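PDB 5AOQ: tyrosine-protein kinase receptor torso from Bombyx mori, which binds prothoracicotropic hormone through its extracellular fibronectin type III region, stimulates MAPK signalling leading to ERK phosphorylation, and is involved in initiating metamorphosis, probably by inducing ecdysone production. Local coordinates for residues Gly21-Leu26 with Asp94-Thr99; Val62-Gln67 with Glu136-Leu141; Glu89-Asp94 with Ala114-Gln119. All coordinates share one frame; numbering follows the deposited sequence.

Contact 1 (Gly21-Leu26 with Asp94-Thr99)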
loop_
_atom_site.group_PDB
_atom_site.type_symbol
_atom_site.label_atom_id
_atom_site.label_comp_id
_atom_site.label_asym_id
_atom_site.label_seq_id
_atom_site.Cartn_x
_atom_site.Cartn_y
_atom_site.Cartn_z
ATOM N N GLY A 21 13.390 26.448 -6.209
ATOM C CA GLY A 21 14.434 25.545 -5.762
ATOM C C GLY A 21 13.871 24.259 -5.190
ATOM O O GLY A 21 14.560 23.238 -5.139
ATOM N N LEU A 22 12.613 24.316 -4.762
ATOM C CA LEU A 22 11.918 23.158 -4.215
ATOM C C LEU A 22 10.866 22.652 -5.198
ATOM O O LEU A 22 10.736 21.448 -5.414
ATOM C CB LEU A 22 11.270 23.519 -2.882
ATOM C CG LEU A 22 12.235 24.030 -1.814
ATOM C CD1 LEU A 22 11.460 24.609 -0.655
ATOM C CD2 LEU A 22 13.157 22.926 -1.336
ATOM N N LEU A 23 10.116 23.581 -5.784
ATOM C CA LEU A 23 9.136 23.251 -6.816
ATOM C C LEU A 23 9.782 22.503 -7.977
ATOM O O LEU A 23 9.116 21.757 -8.697
ATOM C CB LEU A 23 8.457 24.519 -7.335
ATOM C CG LEU A 23 7.445 25.180 -6.403
ATOM C CD1 LEU A 23 7.074 26.556 -6.921
ATOM C CD2 LEU A 23 6.203 24.313 -6.274
ATOM N N LYS A 24 11.081 22.721 -8.154
ATOM C CA LYS A 24 11.876 22.007 -9.150
ATOM C C LYS A 24 11.681 20.490 -9.103
ATOM O O LYS A 24 11.871 19.806 -10.109
ATOM C CB LYS A 24 13.356 22.355 -8.952
ATOM C CG LYS A 24 14.340 21.219 -9.195
ATOM C CD LYS A 24 15.766 21.696 -8.985
ATOM C CE LYS A 24 16.761 20.553 -9.069
ATOM N NZ LYS A 24 18.149 21.014 -8.784
ATOM N N TYR A 25 11.297 19.970 -7.941
ATOM C CA TYR A 25 11.230 18.525 -7.733
ATOM C C TYR A 25 9.854 17.921 -8.029
ATOM O O TYR A 25 9.682 16.706 -7.947
ATOM C CB TYR A 25 11.644 18.193 -6.298
ATOM C CG TYR A 25 13.084 18.547 -6.014
ATOM C CD1 TYR A 25 14.116 17.752 -6.490
ATOM C CD2 TYR A 25 13.412 19.679 -5.283
ATOM C CE1 TYR A 25 15.435 18.070 -6.242
ATOM C CE2 TYR A 25 14.731 20.006 -5.029
ATOM C CZ TYR A 25 15.737 19.198 -5.510
ATOM O OH TYR A 25 17.051 19.517 -5.261
ATOM N N LEU A 26 8.885 18.763 -8.373
ATOM C CA LEU A 26 7.556 18.284 -8.746
ATOM C C LEU A 26 7.486 17.938 -10.234
ATOM O O LEU A 26 6.455 17.472 -10.731
ATOM C CB LEU A 26 6.497 19.332 -8.401
ATOM C CG LEU A 26 6.495 19.825 -6.953
ATOM C CD1 LEU A 26 5.363 20.817 -6.730
ATOM C CD2 LEU A 26 6.396 18.663 -5.972
ATOM N N ASP A 94 10.233 20.963 3.795
ATOM C CA ASP A 94 9.605 19.732 3.339
ATOM C C ASP A 94 9.133 19.844 1.891
ATOM O O ASP A 94 9.003 20.949 1.366
ATOM C CB ASP A 94 8.426 19.384 4.248
ATOM C CG ASP A 94 8.843 19.192 5.692
ATOM O OD1 ASP A 94 10.032 18.897 5.936
ATOM O OD2 ASP A 94 7.980 19.338 6.585
ATOM N N PRO A 95 8.888 18.695 1.240
ATOM C CA PRO A 95 8.319 18.699 -0.112
ATOM C C PRO A 95 6.998 19.459 -0.165
ATOM O O PRO A 95 6.220 19.432 0.788
ATOM C CB PRO A 95 8.125 17.208 -0.425
ATOM C CG PRO A 95 8.282 16.495 0.883
ATOM C CD PRO A 95 9.211 17.331 1.685
ATOM N N ILE A 96 6.757 20.128 -1.286
ATOM C CA ILE A 96 5.620 21.030 -1.432
ATOM C C ILE A 96 4.317 20.297 -1.765
ATOM O O ILE A 96 4.266 19.542 -2.737
ATOM C CB ILE A 96 5.891 22.067 -2.532
ATOM C CG1 ILE A 96 7.235 22.759 -2.293
ATOM C CG2 ILE A 96 4.776 23.108 -2.572
ATOM C CD1 ILE A 96 7.731 23.515 -3.483
ATOM N N PRO A 97 3.261 20.510 -0.958
ATOM C CA PRO A 97 1.957 19.947 -1.326
ATOM C C PRO A 97 1.458 20.523 -2.646
ATOM O O PRO A 97 1.599 21.723 -2.875
ATOM C CB PRO A 97 1.046 20.367 -0.166
ATOM C CG PRO A 97 1.965 20.633 0.971
ATOM C CD PRO A 97 3.221 21.167 0.360
ATOM N N PHE A 98 0.882 19.682 -3.496
ATOM C CA PHE A 98 0.388 20.132 -4.791
ATOM C C PHE A 98 -0.738 19.254 -5.316
ATOM O O PHE A 98 -0.964 18.151 -4.816
ATOM C CB PHE A 98 1.529 20.150 -5.809
ATOM C CG PHE A 98 1.889 18.789 -6.331
ATOM C CD1 PHE A 98 2.762 17.975 -5.631
ATOM C CD2 PHE A 98 1.347 18.319 -7.516
ATOM C CE1 PHE A 98 3.093 16.720 -6.104
ATOM C CE2 PHE A 98 1.672 17.065 -7.994
ATOM C CZ PHE A 98 2.547 16.264 -7.287
ATOM N N THR A 99 -1.444 19.755 -6.327
ATOM C CA THR A 99 -2.455 18.962 -7.019
ATOM C C THR A 99 -2.636 19.439 -8.457
ATOM O O THR A 99 -2.494 20.627 -8.758
ATOM C CB THR A 99 -3.816 19.006 -6.297
ATOM O OG1 THR A 99 -4.736 18.128 -6.957
ATOM C CG2 THR A 99 -4.387 20.417 -6.282
#

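Contact 2 (Val62-Gln67 with Glu136-Leu141)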
loop_
_atom_site.group_PDB
_atom_site.type_symbol
_atom_site.label_atom_id
_atom_site.label_comp_id
_atom_site.label_asym_id
_atom_site.label_seq_id
_atom_site.Cartn_x
_atom_site.Cartn_y
_atom_site.Cartn_z
ATOM N N VAL A 62 -8.986 31.040 -8.104
ATOM C CA VAL A 62 -9.282 29.923 -7.213
ATOM C C VAL A 62 -10.143 30.370 -6.038
ATOM O O VAL A 62 -10.047 31.512 -5.587
ATOM C CB VAL A 62 -7.979 29.276 -6.685
ATOM C CG1 VAL A 62 -8.274 28.198 -5.642
ATOM C CG2 VAL A 62 -7.184 28.692 -7.834
ATOM N N LYS A 63 -10.989 29.462 -5.559
ATOM C CA LYS A 63 -11.810 29.710 -4.380
ATOM C C LYS A 63 -11.814 28.501 -3.455
ATOM O O LYS A 63 -12.112 27.382 -3.876
ATOM C CB LYS A 63 -13.246 30.059 -4.783
ATOM C CG LYS A 63 -13.616 31.531 -4.622
ATOM C CD LYS A 63 -13.513 32.014 -3.171
ATOM C CE LYS A 63 -14.410 31.221 -2.228
ATOM N NZ LYS A 63 -14.360 31.750 -0.834
ATOM N N VAL A 64 -11.480 28.735 -2.191
ATOM C CA VAL A 64 -11.528 27.690 -1.179
ATOM C C VAL A 64 -12.972 27.411 -0.782
ATOM O O VAL A 64 -13.642 28.275 -0.214
ATOM C CB VAL A 64 -10.721 28.077 0.077
ATOM C CG1 VAL A 64 -10.788 26.966 1.122
ATOM C CG2 VAL A 64 -9.276 28.382 -0.286
ATOM N N ARG A 65 -13.448 26.209 -1.088
ATOM C CA ARG A 65 -14.810 25.814 -0.747
ATOM C C ARG A 65 -14.857 25.096 0.597
ATOM O O ARG A 65 -15.748 25.346 1.404
ATOM C CB ARG A 65 -15.401 24.921 -1.842
ATOM C CG ARG A 65 -15.532 25.599 -3.200
ATOM C CD ARG A 65 -16.413 26.839 -3.122
ATOM N NE ARG A 65 -16.655 27.434 -4.433
ATOM C CZ ARG A 65 -17.364 28.542 -4.631
ATOM N NH1 ARG A 65 -17.909 29.182 -3.605
ATOM N NH2 ARG A 65 -17.531 29.010 -5.861
ATOM N N CYS A 66 -13.898 24.205 0.833
ATOM C CA CYS A 66 -13.832 23.474 2.094
ATOM C C CYS A 66 -12.397 23.314 2.576
ATOM O O CYS A 66 -11.456 23.398 1.789
ATOM C CB CYS A 66 -14.473 22.091 1.947
ATOM S SG CYS A 66 -16.159 22.085 1.300
ATOM N N GLN A 67 -12.237 23.101 3.878
ATOM C CA GLN A 67 -10.957 22.673 4.426
ATOM C C GLN A 67 -11.165 21.882 5.709
ATOM O O GLN A 67 -11.900 22.304 6.601
ATOM C CB GLN A 67 -10.017 23.862 4.687
ATOM C CG GLN A 67 -10.440 24.821 5.800
ATOM C CD GLN A 67 -9.308 25.730 6.248
ATOM O OE1 GLN A 67 -8.143 25.499 5.926
ATOM N NE2 GLN A 67 -9.647 26.767 7.005
ATOM N N GLU A 136 -1.277 34.497 -7.733
ATOM C CA GLU A 136 -1.433 34.549 -6.288
ATOM C C GLU A 136 -2.855 34.194 -5.870
ATOM O O GLU A 136 -3.822 34.772 -6.368
ATOM C CB GLU A 136 -1.056 35.941 -5.778
ATOM C CG GLU A 136 -0.841 36.032 -4.278
ATOM C CD GLU A 136 -0.242 37.364 -3.860
ATOM O OE1 GLU A 136 -0.217 38.293 -4.694
ATOM O OE2 GLU A 136 0.204 37.478 -2.699
ATOM N N GLY A 137 -2.968 33.239 -4.950
ATOM C CA GLY A 137 -4.255 32.773 -4.468
ATOM C C GLY A 137 -4.530 33.252 -3.057
ATOM O O GLY A 137 -3.876 34.182 -2.580
ATOM N N PRO A 138 -5.499 32.619 -2.375
ATOM C CA PRO A 138 -5.843 33.004 -1.004
ATOM C C PRO A 138 -4.977 32.309 0.040
ATOM O O PRO A 138 -4.158 31.457 -0.306
ATOM C CB PRO A 138 -7.307 32.575 -0.878
ATOM C CG PRO A 138 -7.526 31.532 -1.956
ATOM C CD PRO A 138 -6.311 31.484 -2.839
ATOM N N ILE A 139 -5.168 32.676 1.304
ATOM C CA ILE A 139 -4.371 32.139 2.400
ATOM C C ILE A 139 -5.157 31.071 3.157
ATOM O O ILE A 139 -6.379 31.155 3.282
ATOM C CB ILE A 139 -3.934 33.254 3.375
ATOM C CG1 ILE A 139 -3.275 34.407 2.611
ATOM C CG2 ILE A 139 -2.971 32.711 4.424
ATOM C CD1 ILE A 139 -4.235 35.504 2.177
ATOM N N VAL A 140 -4.438 30.070 3.656
ATOM C CA VAL A 140 -5.022 28.985 4.440
ATOM C C VAL A 140 -4.562 29.094 5.890
ATOM O O VAL A 140 -3.484 29.620 6.162
ATOM C CB VAL A 140 -4.626 27.608 3.855
ATOM C CG1 VAL A 140 -5.169 26.465 4.705
ATOM C CG2 VAL A 140 -5.115 27.483 2.417
ATOM N N LEU A 141 -5.385 28.603 6.813
ATOM C CA LEU A 141 -5.077 28.668 8.239
ATOM C C LEU A 141 -5.338 27.327 8.919
ATOM O O LEU A 141 -5.060 27.157 10.108
ATOM C CB LEU A 141 -5.902 29.764 8.916
ATOM C CG LEU A 141 -5.871 31.141 8.244
ATOM C CD1 LEU A 141 -6.961 31.265 7.181
ATOM C CD2 LEU A 141 -6.000 32.243 9.281
#

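Contact 3 (Glu89-Asp94 with Ala114-Gln119)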
loop_
_atom_site.group_PDB
_atom_site.type_symbol
_atom_site.label_atom_id
_atom_site.label_comp_id
_atom_site.label_asym_id
_atom_site.label_seq_id
_atom_site.Cartn_x
_atom_site.Cartn_y
_atom_site.Cartn_z
ATOM N N GLU A 89 4.451 27.709 2.039
ATOM C CA GLU A 89 4.739 28.032 3.431
ATOM C C GLU A 89 5.939 28.985 3.499
ATOM O O GLU A 89 6.585 29.242 2.483
ATOM C CB GLU A 89 4.994 26.729 4.209
ATOM C CG GLU A 89 5.842 26.841 5.470
ATOM C CD GLU A 89 6.040 25.508 6.160
ATOM O OE1 GLU A 89 5.615 24.474 5.602
ATOM O OE2 GLU A 89 6.620 25.494 7.267
ATOM N N HIS A 90 6.225 29.520 4.683
ATOM C CA HIS A 90 7.392 30.377 4.890
ATOM C C HIS A 90 8.698 29.587 4.961
ATOM O O HIS A 90 9.647 29.874 4.231
ATOM C CB HIS A 90 7.230 31.194 6.170
ATOM C CG HIS A 90 8.473 31.922 6.582
ATOM N ND1 HIS A 90 9.436 31.354 7.388
ATOM C CD2 HIS A 90 8.911 33.171 6.295
ATOM C CE1 HIS A 90 10.413 32.222 7.581
ATOM N NE2 HIS A 90 10.119 33.333 6.929
ATOM N N ASP A 91 8.738 28.601 5.852
ATOM C CA ASP A 91 9.950 27.826 6.099
ATOM C C ASP A 91 10.443 27.141 4.830
ATOM O O ASP A 91 11.610 27.274 4.462
ATOM C CB ASP A 91 9.703 26.782 7.192
ATOM C CG ASP A 91 9.256 27.404 8.502
ATOM O OD1 ASP A 91 9.792 28.470 8.872
ATOM O OD2 ASP A 91 8.366 26.825 9.162
ATOM N N ASN A 92 9.552 26.403 4.173
ATOM C CA ASN A 92 9.877 25.724 2.920
ATOM C C ASN A 92 11.072 24.788 3.050
ATOM O O ASN A 92 12.146 25.066 2.518
ATOM C CB ASN A 92 10.156 26.747 1.817
ATOM C CG ASN A 92 8.936 27.565 1.456
ATOM O OD1 ASN A 92 7.821 27.048 1.399
ATOM N ND2 ASN A 92 9.145 28.852 1.195
ATOM N N PHE A 93 10.878 23.686 3.767
ATOM C CA PHE A 93 11.916 22.677 3.934
ATOM C C PHE A 93 11.431 21.351 3.374
ATOM O O PHE A 93 12.113 20.703 2.580
ATOM C CB PHE A 93 12.283 22.521 5.411
ATOM C CG PHE A 93 12.836 23.771 6.036
ATOM C CD1 PHE A 93 13.668 24.614 5.319
ATOM C CD2 PHE A 93 12.527 24.099 7.346
ATOM C CE1 PHE A 93 14.179 25.762 5.896
ATOM C CE2 PHE A 93 13.034 25.245 7.926
ATOM C CZ PHE A 93 13.860 26.078 7.200
ATOM N N ASP A 94 10.233 20.963 3.795
ATOM C CA ASP A 94 9.605 19.732 3.339
ATOM C C ASP A 94 9.133 19.844 1.891
ATOM O O ASP A 94 9.003 20.949 1.366
ATOM C CB ASP A 94 8.426 19.384 4.248
ATOM C CG ASP A 94 8.843 19.192 5.692
ATOM O OD1 ASP A 94 10.032 18.897 5.936
ATOM O OD2 ASP A 94 7.980 19.338 6.585
ATOM N N ALA A 114 0.432 19.026 9.301
ATOM C CA ALA A 114 0.518 19.817 10.531
ATOM C C ALA A 114 -0.213 21.158 10.426
ATOM O O ALA A 114 -0.648 21.570 9.350
ATOM C CB ALA A 114 1.979 20.045 10.913
ATOM N N ASN A 115 -0.349 21.826 11.567
ATOM C CA ASN A 115 -1.006 23.127 11.642
ATOM C C ASN A 115 -0.109 24.266 11.168
ATOM O O ASN A 115 0.616 24.865 11.963
ATOM C CB ASN A 115 -1.474 23.401 13.072
ATOM C CG ASN A 115 -2.130 24.761 13.221
ATOM O OD1 ASN A 115 -2.816 25.235 12.313
ATOM N ND2 ASN A 115 -1.922 25.397 14.366
ATOM N N LYS A 116 -0.158 24.554 9.871
ATOM C CA LYS A 116 0.658 25.607 9.280
ATOM C C LYS A 116 -0.166 26.466 8.332
ATOM O O LYS A 116 -1.092 25.977 7.685
ATOM C CB LYS A 116 1.844 25.010 8.522
ATOM C CG LYS A 116 2.900 24.360 9.395
ATOM C CD LYS A 116 4.085 23.924 8.553
ATOM C CE LYS A 116 5.275 23.521 9.408
ATOM N NZ LYS A 116 6.477 23.214 8.582
ATOM N N GLU A 117 0.177 27.747 8.253
ATOM C CA GLU A 117 -0.407 28.627 7.251
ATOM C C GLU A 117 0.220 28.336 5.898
ATOM O O GLU A 117 1.438 28.191 5.787
ATOM C CB GLU A 117 -0.198 30.099 7.616
ATOM C CG GLU A 117 -1.265 30.683 8.527
ATOM C CD GLU A 117 -1.289 32.200 8.496
ATOM O OE1 GLU A 117 -0.280 32.806 8.077
ATOM O OE2 GLU A 117 -2.320 32.787 8.886
ATOM N N TYR A 118 -0.621 28.252 4.873
ATOM C CA TYR A 118 -0.152 28.068 3.507
ATOM C C TYR A 118 -0.779 29.110 2.597
ATOM O O TYR A 118 -1.773 29.741 2.959
ATOM C CB TYR A 118 -0.480 26.666 2.989
ATOM C CG TYR A 118 0.238 25.551 3.710
ATOM C CD1 TYR A 118 1.496 25.130 3.297
ATOM C CD2 TYR A 118 -0.341 24.916 4.799
ATOM C CE1 TYR A 118 2.156 24.108 3.951
ATOM C CE2 TYR A 118 0.310 23.894 5.457
ATOM C CZ TYR A 118 1.559 23.493 5.031
ATOM O OH TYR A 118 2.210 22.474 5.687
ATOM N N GLN A 119 -0.186 29.295 1.422
ATOM C CA GLN A 119 -0.804 30.106 0.381
ATOM C C GLN A 119 -0.930 29.300 -0.900
ATOM O O GLN A 119 0.026 28.664 -1.343
ATOM C CB GLN A 119 0.001 31.379 0.121
ATOM C CG GLN A 119 -0.707 32.352 -0.811
ATOM C CD GLN A 119 0.070 33.631 -1.028
ATOM O OE1 GLN A 119 1.289 33.670 -0.859
ATOM N NE2 GLN A 119 -0.636 34.693 -1.399
#

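Contact 1 (Gly21-Leu26 with Asp94-Thr99)
The side-chain contacts between G21-L26 and D94-T99 are apolar, with five side chains carrying them. I96 is the hub. Its CG1 lies anti to the carbonyl carbon (chi1 -52°), and the extended end sends CD1 into the helical turn formed by L22 and L23. L22 meets this methyl with its CB, at 3.6 Å from I96 CD1. L23 crosses I96 at about a right angle, so that L23 CD2 comes to 3.3 Å from the same I96 CD1. The second group is a tip-to-tip meeting of L26 with F98. F98 takes the crowded chi1 position (77°), its CG between backbone N and carbonyl carbon. L26 CD2 approaches the ring obliquely, 3.7 Å from F98 CD1, while L26 CD1 stays near F98 CB. An alanine in place of L26 removes both methyls that meet the F98 ring and would probably loosen this end of the contact.

Backbone bonding is confined to the 21-26 side, where Y25 N donates to L22 O (3.0 Å) and L26 N to L23 O (3.0 Å), holding the turn that presents the leucines. M88 and I86 of strand 83-88 continue the apolar cluster behind L23, I96 and F98. L22 and Y25 also pack on L43 of the second subunit. The N-terminal helical segment is thus laid against the start of edge strand 98-101 in the first FN3 domain. With only hydrocarbon side chains meeting, and backbone polar atoms merely brushed by methyls, this buried contact depends on shape and the exclusion of water, without the directionality of polar bonds.

Contact 2 (Val62-Gln67 with Glu136-Leu141)
V62-Q67 and P138-L141 run nearly parallel, their end-to-end directions 13° apart, and the CA separation grows from 6.4 Å between the CA atoms of V62 and G137 to 8.7 Å between those of Q67 and V140. V64 and P138 make the central apolar touch. With V64 CG1 anti to the backbone N (chi1 180°), its other methyl, CG2, is turned to the proline ring and lies 4.0 Å from P138 CG, the two side chains crossing obliquely. V62 also directs its side chain to the facing strand, and its carbonyl comes near the same ring.

They are edge strands of the two facing sheets, running side by side, consistent with the A and G strands of a fibronectin type III sandwich, though these FN3 domains are very unusual. I72 of strand 71-75 and I120 of strand 118-124 fill in beside V64, joining the pair to the interior between the sheets.

A classic beta bulge, with R65 and C66 both facing R73, interrupts strand 63-68; C66 is disulfide-bonded to C188. Beyond it Q67 adopts the crowded chi1 position (68°) and then extends, sliding past V140 in the opposite direction until Q67 OE1 lies 3.4 Å from V140 CG1. The side chain of Q67 is about 11 Å from that of D190, a residue implicated in hormone binding.

Contact 3 (Glu89-Asp94 with Ala114-Gln119)
E89 has CG anti to the backbone N (chi1 156°) and K116 has CG anti to the carbonyl carbon (chi1 -69°); both chains are extended beyond, so they cross obliquely with their charged ends together. K116 NZ donates to E89 OE2 at 2.6 Å, using the syn lone pair of the carboxylate, and the bond is a salt bridge. The other oxygen, E89 OE1, approaches the Y118 ring obliquely, 3.9 Å from Y118 CE1, while E89 CB lies against the same side of the tyrosine. The phenol is engaged elsewhere, Y118 OH being hydrogen-bonded to T113 O.

D91 adds a second negative group, its OD2 4.1 Å from K116 NZ, beyond salt-bridge distance. Its other oxygen, D91 OD1, receives a nearly straight bond from H90 ND1 (3.3 Å, 166°), lying in the imidazole plane while the donor sits above the carboxylate plane. The salt bridge ties the loop after strand 83-88 to the approach of strand 118-124, its neighbour in the sheet. E89 OE2 lies 2.9 Å from D91 OD2, so the lysine charge would probably offset part of their repulsion, while the closeness of the two carboxylates is likely to raise the proton affinity of one of them.

In the fold
All three contacts reach the four-stranded sheet of the first FN3 domain. Contact 1 is buried, its side chains all apolar, and sets the N-terminal helical segment against the edge at strand 98-101. Contact 2 lies at the opposite edge, strand 134-140, and is partly buried: apolar within the sandwich, with a glutamine toward its rim. Contact 3 is a surface contact between loop and strand approach, and relies on charge. It shares D94 with contact 1, where L22 packs on N92, and both touch the second subunit. Contacts 2 and 3 hold adjacent strands, 134-140 and 118-124, linked by a probable backbone hydrogen bond between V140 and Y118.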